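Long-range contact in nitrilotriacetate monooxygenase (Burkholderia pseudomallei, PDB 3SDO), which probably acts as a flavin-dependent monooxygenase of the bacterial luciferase-like family, using FMN to incorporate oxygen from molecular oxygen into its substrate: residues L301-F313 and L328-I340. Residues are numbered along the deposited sequence; the frame is centred on the assembly and turned at random.
Sequences LAYLSHFFQQHDF and LGSDGFQSTTDNI
An aromatic cluster of His-306, Phe-307 and Phe-333 joins the C-terminal end of helix 297-307 to the N-cap of helix 334-346. Phe-307 sets its edge against the face of Phe-333 in a T-shaped pair, planes at 86° and CD1 3.7 Å from CG of Phe-333. The Phe-307 ring lies between CD2 of His-306 on one face and CG2 of Thr-336, 4.0 Å from its centroid, on the other. One residue on in each segment, CG2 of Thr-337 sits over the middle of the Phe-308 ring, 3.8 Å from its centroid; chi1 of 59° sends OG1 back to Gln-334 O and turns the methyl to the ring. CD1 of Leu-328 lies over one face of His-311, displaced toward ND1; NE2 is bonded to Tyr-316. Ser-330 OG donates to Phe-307 O at 2.8 Å, tying this carbonyl to the loop leading into helix 334-346. A water adds a second clamp, donating to His-306 O and Asp-331 OD2 while accepting from Gln-309 N and Asp-331 N. Gln-309 NE2 reaches Asp-331 OD1 in a weak bond of 3.3 Å. Deeper in, CD1 of Ile-340 meets CD2 of Leu-304 at 3.9 Å. The helical segments run at 126°, axes 10.6 Å apart, with Phe-322 and helix 351-363 (Leu-351, Val-358, Arg-362) packed against them, in a peripheral helical part centred about 30 Å from the chain centre, away from the parallel strands of the TIM-barrel-type fold.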
ATOM      1  N   LEU A 301     -27.723   2.387  24.519  1.00 36.21           N
ATOM      2  CA  LEU A 301     -28.684   1.340  24.944  1.00 37.42           C
ATOM      3  C   LEU A 301     -28.624   0.018  24.125  1.00 38.74           C
ATOM      4  O   LEU A 301     -28.780  -1.071  24.683  1.00 39.08           O
ATOM      5  CB  LEU A 301     -30.118   1.882  24.906  1.00 37.22           C
ATOM      6  CG  LEU A 301     -30.483   3.055  25.815  1.00 36.00           C
ATOM      7  CD1 LEU A 301     -31.967   3.427  25.637  1.00 34.48           C
ATOM      8  CD2 LEU A 301     -30.192   2.718  27.249  1.00 33.76           C
ATOM      9  N   ALA A 302     -28.434   0.115  22.810  1.00 39.79           N
ATOM     10  CA  ALA A 302     -28.392  -1.074  21.948  1.00 40.83           C
ATOM     11  C   ALA A 302     -27.243  -1.977  22.373  1.00 41.45           C
ATOM     12  O   ALA A 302     -27.348  -3.206  22.335  1.00 41.54           O
ATOM     13  CB  ALA A 302     -28.244  -0.681  20.451  1.00 40.63           C
ATOM     14  N   TYR A 303     -26.152  -1.354  22.796  1.00 38.33           N
ATOM     15  CA  TYR A 303     -25.000  -2.083  23.264  1.00 39.75           C
ATOM     16  C   TYR A 303     -25.188  -2.655  24.679  1.00 38.47           C
ATOM     17  O   TYR A 303     -24.688  -3.741  24.985  1.00 39.19           O
ATOM     18  CB  TYR A 303     -23.741  -1.206  23.149  1.00 41.60           C
ATOM     19  CG  TYR A 303     -22.459  -1.989  23.337  1.00 44.71           C
ATOM     20  CD1 TYR A 303     -22.041  -2.920  22.382  1.00 47.49           C
ATOM     21  CD2 TYR A 303     -21.675  -1.811  24.481  1.00 46.16           C
ATOM     22  CE1 TYR A 303     -20.872  -3.654  22.561  1.00 50.81           C
ATOM     23  CE2 TYR A 303     -20.511  -2.532  24.668  1.00 48.10           C
ATOM     24  CZ  TYR A 303     -20.107  -3.459  23.711  1.00 51.15           C
ATOM     25  OH  TYR A 303     -18.943  -4.184  23.897  1.00 52.52           O
ATOM     26  N   LEU A 304     -25.914  -1.958  25.553  1.00 36.59           N
ATOM     27  CA  LEU A 304     -26.345  -2.555  26.822  1.00 34.46           C
ATOM     28  C   LEU A 304     -27.250  -3.781  26.597  1.00 32.84           C
ATOM     29  O   LEU A 304     -27.170  -4.782  27.321  1.00 32.39           O
ATOM     30  CB  LEU A 304     -27.182  -1.569  27.636  1.00 34.42           C
ATOM     31  CG  LEU A 304     -26.712  -0.835  28.886  1.00 36.04           C
ATOM     32  CD1 LEU A 304     -27.990  -0.359  29.557  1.00 34.95           C
ATOM     33  CD2 LEU A 304     -25.856  -1.663  29.850  1.00 34.27           C
ATOM     34  N   SER A 305     -28.156  -3.653  25.632  1.00 31.27           N
ATOM     35  CA  SER A 305     -29.099  -4.721  25.255  1.00 30.43           C
ATOM     36  C   SER A 305     -28.351  -6.034  24.946  1.00 30.44           C
ATOM     37  O   SER A 305     -28.815  -7.117  25.288  1.00 30.09           O
ATOM     38  CB  SER A 305     -29.920  -4.244  24.033  1.00 31.35           C
ATOM     39  OG  SER A 305     -30.965  -5.137  23.678  1.00 32.64           O
ATOM     40  N   HIS A 306     -27.186  -5.911  24.320  1.00 29.93           N
ATOM     41  CA  HIS A 306     -26.300  -7.034  23.990  1.00 31.71           C
ATOM     42  C   HIS A 306     -25.986  -7.950  25.195  1.00 30.47           C
ATOM     43  O   HIS A 306     -25.898  -9.180  25.067  1.00 31.20           O
ATOM     44  CB  HIS A 306     -25.000  -6.445  23.366  1.00 33.46           C
ATOM     45  CG  HIS A 306     -23.889  -7.425  23.167  1.00 37.84           C
ATOM     46  ND1 HIS A 306     -23.955  -8.456  22.253  1.00 44.05           N
ATOM     47  CD2 HIS A 306     -22.662  -7.508  23.738  1.00 42.07           C
ATOM     48  CE1 HIS A 306     -22.827  -9.148  22.289  1.00 45.54           C
ATOM     49  NE2 HIS A 306     -22.023  -8.591  23.180  1.00 43.78           N
ATOM     50  N   PHE A 307     -25.811  -7.348  26.361  1.00 28.36           N
ATOM     51  CA  PHE A 307     -25.414  -8.097  27.536  1.00 28.69           C
ATOM     52  C   PHE A 307     -26.589  -8.726  28.265  1.00 27.63           C
ATOM     53  O   PHE A 307     -26.387  -9.596  29.106  1.00 28.83           O
ATOM     54  CB  PHE A 307     -24.604  -7.200  28.466  1.00 28.83           C
ATOM     55  CG  PHE A 307     -23.282  -6.749  27.867  1.00 31.62           C
ATOM     56  CD1 PHE A 307     -22.325  -7.675  27.496  1.00 32.72           C
ATOM     57  CD2 PHE A 307     -23.012  -5.406  27.669  1.00 33.63           C
ATOM     58  CE1 PHE A 307     -21.111  -7.270  26.938  1.00 36.41           C
ATOM     59  CE2 PHE A 307     -21.796  -4.990  27.101  1.00 35.84           C
ATOM     60  CZ  PHE A 307     -20.846  -5.926  26.743  1.00 36.64           C
ATOM     61  N   PHE A 308     -27.805  -8.290  27.951  1.00 25.95           N
ATOM     62  CA  PHE A 308     -29.001  -8.759  28.643  1.00 25.69           C
ATOM     63  C   PHE A 308     -29.989  -9.461  27.702  1.00 26.08           C
ATOM     64  O   PHE A 308     -31.198  -9.235  27.774  1.00 25.82           O
ATOM     65  CB  PHE A 308     -29.684  -7.575  29.337  1.00 24.48           C
ATOM     66  CG  PHE A 308     -28.931  -7.042  30.515  1.00 25.36           C
ATOM     67  CD1 PHE A 308     -29.139  -7.573  31.778  1.00 28.98           C
ATOM     68  CD2 PHE A 308     -28.035  -6.000  30.369  1.00 28.24           C
ATOM     69  CE1 PHE A 308     -28.462  -7.080  32.879  1.00 29.62           C
ATOM     70  CE2 PHE A 308     -27.362  -5.483  31.452  1.00 28.70           C
ATOM     71  CZ  PHE A 308     -27.576  -6.023  32.717  1.00 30.40           C
ATOM     72  N   GLN A 309     -29.475 -10.322  26.830  1.00 27.32           N
ATOM     73  CA  GLN A 309     -30.302 -11.117  25.922  1.00 28.32           C
ATOM     74  C   GLN A 309     -31.292 -10.257  25.110  1.00 27.69           C
ATOM     75  O   GLN A 309     -32.464 -10.617  24.950  1.00 26.96           O
ATOM     76  CB  GLN A 309     -31.039 -12.220  26.702  1.00 29.87           C
ATOM     77  CG  GLN A 309     -30.099 -13.160  27.468  1.00 32.23           C
ATOM     78  CD  GLN A 309     -30.797 -14.363  28.084  1.00 36.10           C
ATOM     79  OE1 GLN A 309     -31.664 -14.226  28.949  1.00 36.74           O
ATOM     80  NE2 GLN A 309     -30.361 -15.560  27.691  1.00 39.48           N
ATOM     81  N   GLN A 310     -30.789  -9.136  24.592  1.00 26.80           N
ATOM     82  CA  GLN A 310     -31.553  -8.194  23.761  1.00 27.46           C
ATOM     83  C   GLN A 310     -32.755  -7.547  24.440  1.00 25.82           C
ATOM     84  O   GLN A 310     -33.731  -7.183  23.786  1.00 25.73           O
ATOM     85  CB  GLN A 310     -31.987  -8.819  22.441  1.00 29.56           C
ATOM     86  CG  GLN A 310     -30.785  -9.203  21.570  1.00 34.28           C
ATOM     87  CD  GLN A 310     -30.631 -10.685  21.439  1.00 40.58           C
ATOM     88  OE1 GLN A 310     -30.168 -11.363  22.366  1.00 44.99           O
ATOM     89  NE2 GLN A 310     -31.021 -11.214  20.277  1.00 43.90           N
ATOM     90  N   HIS A 311     -32.637  -7.334  25.737  1.00 24.46           N
ATOM     91  CA  HIS A 311     -33.637  -6.579  26.467  1.00 24.12           C
ATOM     92  C   HIS A 311     -33.786  -5.181  25.861  1.00 23.11           C
ATOM     93  O   HIS A 311     -32.799  -4.553  25.490  1.00 21.84           O
ATOM     94  CB  HIS A 311     -33.260  -6.489  27.947  1.00 23.62           C
ATOM     95  CG  HIS A 311     -34.327  -5.890  28.798  1.00 24.84           C
ATOM     96  ND1 HIS A 311     -35.435  -6.597  29.211  1.00 25.77           N
ATOM     97  CD2 HIS A 311     -34.446  -4.650  29.333  1.00 25.70           C
ATOM     98  CE1 HIS A 311     -36.202  -5.810  29.952  1.00 26.10           C
ATOM     99  NE2 HIS A 311     -35.616  -4.629  30.050  1.00 24.31           N
ATOM    100  N   ASP A 312     -35.031  -4.717  25.768  1.00 23.00           N
ATOM    101  CA  ASP A 312     -35.339  -3.429  25.161  1.00 23.19           C
ATOM    102  C   ASP A 312     -35.344  -2.348  26.236  1.00 22.11           C
ATOM    103  O   ASP A 312     -36.360  -2.092  26.898  1.00 22.26           O
ATOM    104  CB  ASP A 312     -36.677  -3.478  24.409  1.00 23.96           C
ATOM    105  CG  ASP A 312     -37.112  -2.119  23.905  1.00 23.91           C
ATOM    106  OD1 ASP A 312     -36.232  -1.242  23.746  1.00 22.08           O
ATOM    107  OD2 ASP A 312     -38.341  -1.920  23.710  1.00 23.68           O
ATOM    108  N   PHE A 313     -34.184  -1.720  26.401  1.00 21.34           N
ATOM    109  CA  PHE A 313     -33.995  -0.704  27.414  1.00 21.32           C
ATOM    110  C   PHE A 313     -34.610   0.638  27.002  1.00 20.98           C
ATOM    111  O   PHE A 313     -34.678   1.565  27.820  1.00 21.05           O
ATOM    112  CB  PHE A 313     -32.501  -0.517  27.698  1.00 21.31           C
ATOM    113  CG  PHE A 313     -31.908  -1.573  28.597  1.00 23.23           C
ATOM    114  CD1 PHE A 313     -32.000  -1.455  29.987  1.00 24.43           C
ATOM    115  CD2 PHE A 313     -31.259  -2.678  28.064  1.00 24.55           C
ATOM    116  CE1 PHE A 313     -31.446  -2.409  30.813  1.00 24.98           C
ATOM    117  CE2 PHE A 313     -30.698  -3.644  28.886  1.00 25.12           C
ATOM    118  CZ  PHE A 313     -30.801  -3.524  30.259  1.00 26.55           C
ATOM    119  N   LEU A 328     -33.345 -10.795  34.625  1.00 44.77           N
ATOM    120  CA  LEU A 328     -32.900 -11.057  33.251  1.00 43.75           C
ATOM    121  C   LEU A 328     -31.608 -11.876  33.213  1.00 43.92           C
ATOM    122  O   LEU A 328     -30.705 -11.659  34.014  1.00 43.76           O
ATOM    123  CB  LEU A 328     -32.671  -9.746  32.482  1.00 41.98           C
ATOM    124  CG  LEU A 328     -33.855  -8.801  32.291  1.00 40.86           C
ATOM    125  CD1 LEU A 328     -33.338  -7.498  31.625  1.00 40.05           C
ATOM    126  CD2 LEU A 328     -35.004  -9.456  31.501  1.00 39.04           C
ATOM    127  N   GLY A 329     -31.530 -12.800  32.266  1.00 44.45           N
ATOM    128  CA  GLY A 329     -30.309 -13.563  32.021  1.00 45.28           C
ATOM    129  C   GLY A 329     -29.346 -12.844  31.078  1.00 43.80           C
ATOM    130  O   GLY A 329     -29.540 -11.675  30.748  1.00 42.16           O
ATOM    131  N   SER A 330     -28.310 -13.569  30.648  1.00 44.34           N
ATOM    132  CA  SER A 330     -27.293 -13.066  29.727  1.00 43.48           C
ATOM    133  C   SER A 330     -26.776 -14.229  28.851  1.00 45.10           C
ATOM    134  O   SER A 330     -26.812 -15.403  29.261  1.00 46.20           O
ATOM    135  CB  SER A 330     -26.155 -12.423  30.527  1.00 43.26           C
ATOM    136  OG  SER A 330     -25.106 -11.970  29.682  1.00 43.39           O
ATOM    137  N   ASP A 331     -26.321 -13.904  27.644  1.00 44.64           N
ATOM    138  CA  ASP A 331     -25.763 -14.898  26.729  1.00 46.31           C
ATOM    139  C   ASP A 331     -24.267 -15.109  27.016  1.00 46.64           C
ATOM    140  O   ASP A 331     -23.413 -14.756  26.200  1.00 47.37           O
ATOM    141  CB  ASP A 331     -25.976 -14.462  25.268  1.00 46.67           C
ATOM    142  CG  ASP A 331     -27.458 -14.374  24.886  1.00 46.93           C
ATOM    143  OD1 ASP A 331     -28.196 -15.339  25.166  1.00 50.33           O
ATOM    144  OD2 ASP A 331     -27.887 -13.351  24.309  1.00 45.62           O
ATOM    145  N   GLY A 332     -23.955 -15.679  28.181  1.00 45.93           N
ATOM    146  CA  GLY A 332     -22.565 -15.934  28.574  1.00 45.95           C
ATOM    147  C   GLY A 332     -21.788 -14.721  29.070  1.00 43.92           C
ATOM    148  O   GLY A 332     -20.584 -14.813  29.314  1.00 44.61           O
ATOM    149  N   PHE A 333     -22.459 -13.577  29.222  1.00 41.08           N
ATOM    150  CA  PHE A 333     -21.804 -12.382  29.741  1.00 39.64           C
ATOM    151  C   PHE A 333     -22.232 -12.093  31.180  1.00 37.69           C
ATOM    152  O   PHE A 333     -22.220 -10.945  31.601  1.00 35.93           O
ATOM    153  CB  PHE A 333     -22.110 -11.160  28.867  1.00 38.90           C
ATOM    154  CG  PHE A 333     -21.831 -11.364  27.403  1.00 41.34           C
ATOM    155  CD1 PHE A 333     -20.527 -11.397  26.932  1.00 44.68           C
ATOM    156  CD2 PHE A 333     -22.876 -11.482  26.495  1.00 42.28           C
ATOM    157  CE1 PHE A 333     -20.258 -11.578  25.575  1.00 45.82           C
ATOM    158  CE2 PHE A 333     -22.620 -11.660  25.131  1.00 44.10           C
ATOM    159  CZ  PHE A 333     -21.303 -11.711  24.678  1.00 45.83           C
ATOM    160  N   GLN A 334     -22.594 -13.125  31.936  1.00 37.73           N
ATOM    161  CA  GLN A 334     -23.118 -12.918  33.293  1.00 37.26           C
ATOM    162  C   GLN A 334     -22.173 -12.136  34.200  1.00 37.41           C
ATOM    163  O   GLN A 334     -22.641 -11.376  35.045  1.00 37.02           O
ATOM    164  CB  GLN A 334     -23.500 -14.226  33.974  1.00 38.63           C
ATOM    165  CG  GLN A 334     -24.715 -14.915  33.374  1.00 37.83           C
ATOM    166  CD  GLN A 334     -24.374 -15.773  32.175  1.00 38.60           C
ATOM    167  OE1 GLN A 334     -23.209 -15.844  31.743  1.00 38.72           O
ATOM    168  NE2 GLN A 334     -25.381 -16.443  31.634  1.00 37.52           N
ATOM    169  N   SER A 335     -20.862 -12.309  34.025  1.00 38.03           N
ATOM    170  CA  SER A 335     -19.893 -11.563  34.828  1.00 38.60           C
ATOM    171  C   SER A 335     -19.930 -10.068  34.493  1.00 37.19           C
ATOM    172  O   SER A 335     -19.734  -9.209  35.368  1.00 36.43           O
ATOM    173  CB  SER A 335     -18.465 -12.115  34.647  1.00 40.69           C
ATOM    174  OG  SER A 335     -17.753 -11.425  33.626  1.00 41.88           O
ATOM    175  N   THR A 336     -20.160  -9.755  33.218  1.00 36.30           N
ATOM    176  CA  THR A 336     -20.286  -8.361  32.799  1.00 35.10           C
ATOM    177  C   THR A 336     -21.600  -7.775  33.311  1.00 33.50           C
ATOM    178  O   THR A 336     -21.632  -6.628  33.770  1.00 33.62           O
ATOM    179  CB  THR A 336     -20.203  -8.208  31.264  1.00 35.23           C
ATOM    180  OG1 THR A 336     -18.951  -8.705  30.814  1.00 37.43           O
ATOM    181  CG2 THR A 336     -20.308  -6.753  30.866  1.00 34.68           C
ATOM    182  N   THR A 337     -22.684  -8.544  33.254  1.00 32.46           N
ATOM    183  CA  THR A 337     -23.947  -8.032  33.757  1.00 31.26           C
ATOM    184  C   THR A 337     -23.851  -7.811  35.267  1.00 31.63           C
ATOM    185  O   THR A 337     -24.394  -6.832  35.786  1.00 30.94           O
ATOM    186  CB  THR A 337     -25.181  -8.893  33.347  1.00 31.07           C
ATOM    187  OG1 THR A 337     -25.049 -10.242  33.821  1.00 32.94           O
ATOM    188  CG2 THR A 337     -25.336  -8.884  31.842  1.00 31.13           C
ATOM    189  N   ASP A 338     -23.128  -8.689  35.962  1.00 32.31           N
ATOM    190  CA  ASP A 338     -22.843  -8.481  37.389  1.00 33.02           C
ATOM    191  C   ASP A 338     -22.065  -7.172  37.611  1.00 33.24           C
ATOM    192  O   ASP A 338     -22.380  -6.411  38.526  1.00 32.81           O
ATOM    193  CB  ASP A 338     -22.070  -9.666  37.977  1.00 34.33           C
ATOM    194  CG  ASP A 338     -22.953 -10.891  38.233  1.00 34.57           C
ATOM    195  OD1 ASP A 338     -24.199 -10.776  38.196  1.00 31.33           O
ATOM    196  OD2 ASP A 338     -22.392 -11.977  38.489  1.00 32.16           O
ATOM    197  N   ASN A 339     -21.061  -6.908  36.785  1.00 33.91           N
ATOM    198  CA  ASN A 339     -20.290  -5.662  36.927  1.00 35.51           C
ATOM    199  C   ASN A 339     -21.200  -4.450  36.753  1.00 34.69           C
ATOM    200  O   ASN A 339     -21.108  -3.472  37.496  1.00 35.07           O
ATOM    201  CB  ASN A 339     -19.166  -5.564  35.888  1.00 36.36           C
ATOM    202  CG  ASN A 339     -18.071  -6.580  36.096  1.00 39.48           C
ATOM    203  OD1 ASN A 339     -17.923  -7.165  37.178  1.00 39.98           O
ATOM    204  ND2 ASN A 339     -17.267  -6.785  35.051  1.00 42.71           N
ATOM    205  N   ILE A 340     -22.082  -4.531  35.761  1.00 33.65           N
ATOM    206  CA  ILE A 340     -22.995  -3.443  35.453  1.00 33.21           C
ATOM    207  C   ILE A 340     -23.951  -3.185  36.636  1.00 34.01           C
ATOM    208  O   ILE A 340     -24.098  -2.045  37.108  1.00 34.33           O
ATOM    209  CB  ILE A 340     -23.768  -3.741  34.135  1.00 32.16           C
ATOM    210  CG1 ILE A 340     -22.814  -3.620  32.940  1.00 32.70           C
ATOM    211  CG2 ILE A 340     -24.934  -2.780  33.941  1.00 31.18           C
ATOM    212  CD1 ILE A 340     -23.396  -4.098  31.613  1.00 33.04           C
TER
HETATM  213  O   HOH W   1     -26.880 -11.345  26.241  1.00 15.27           O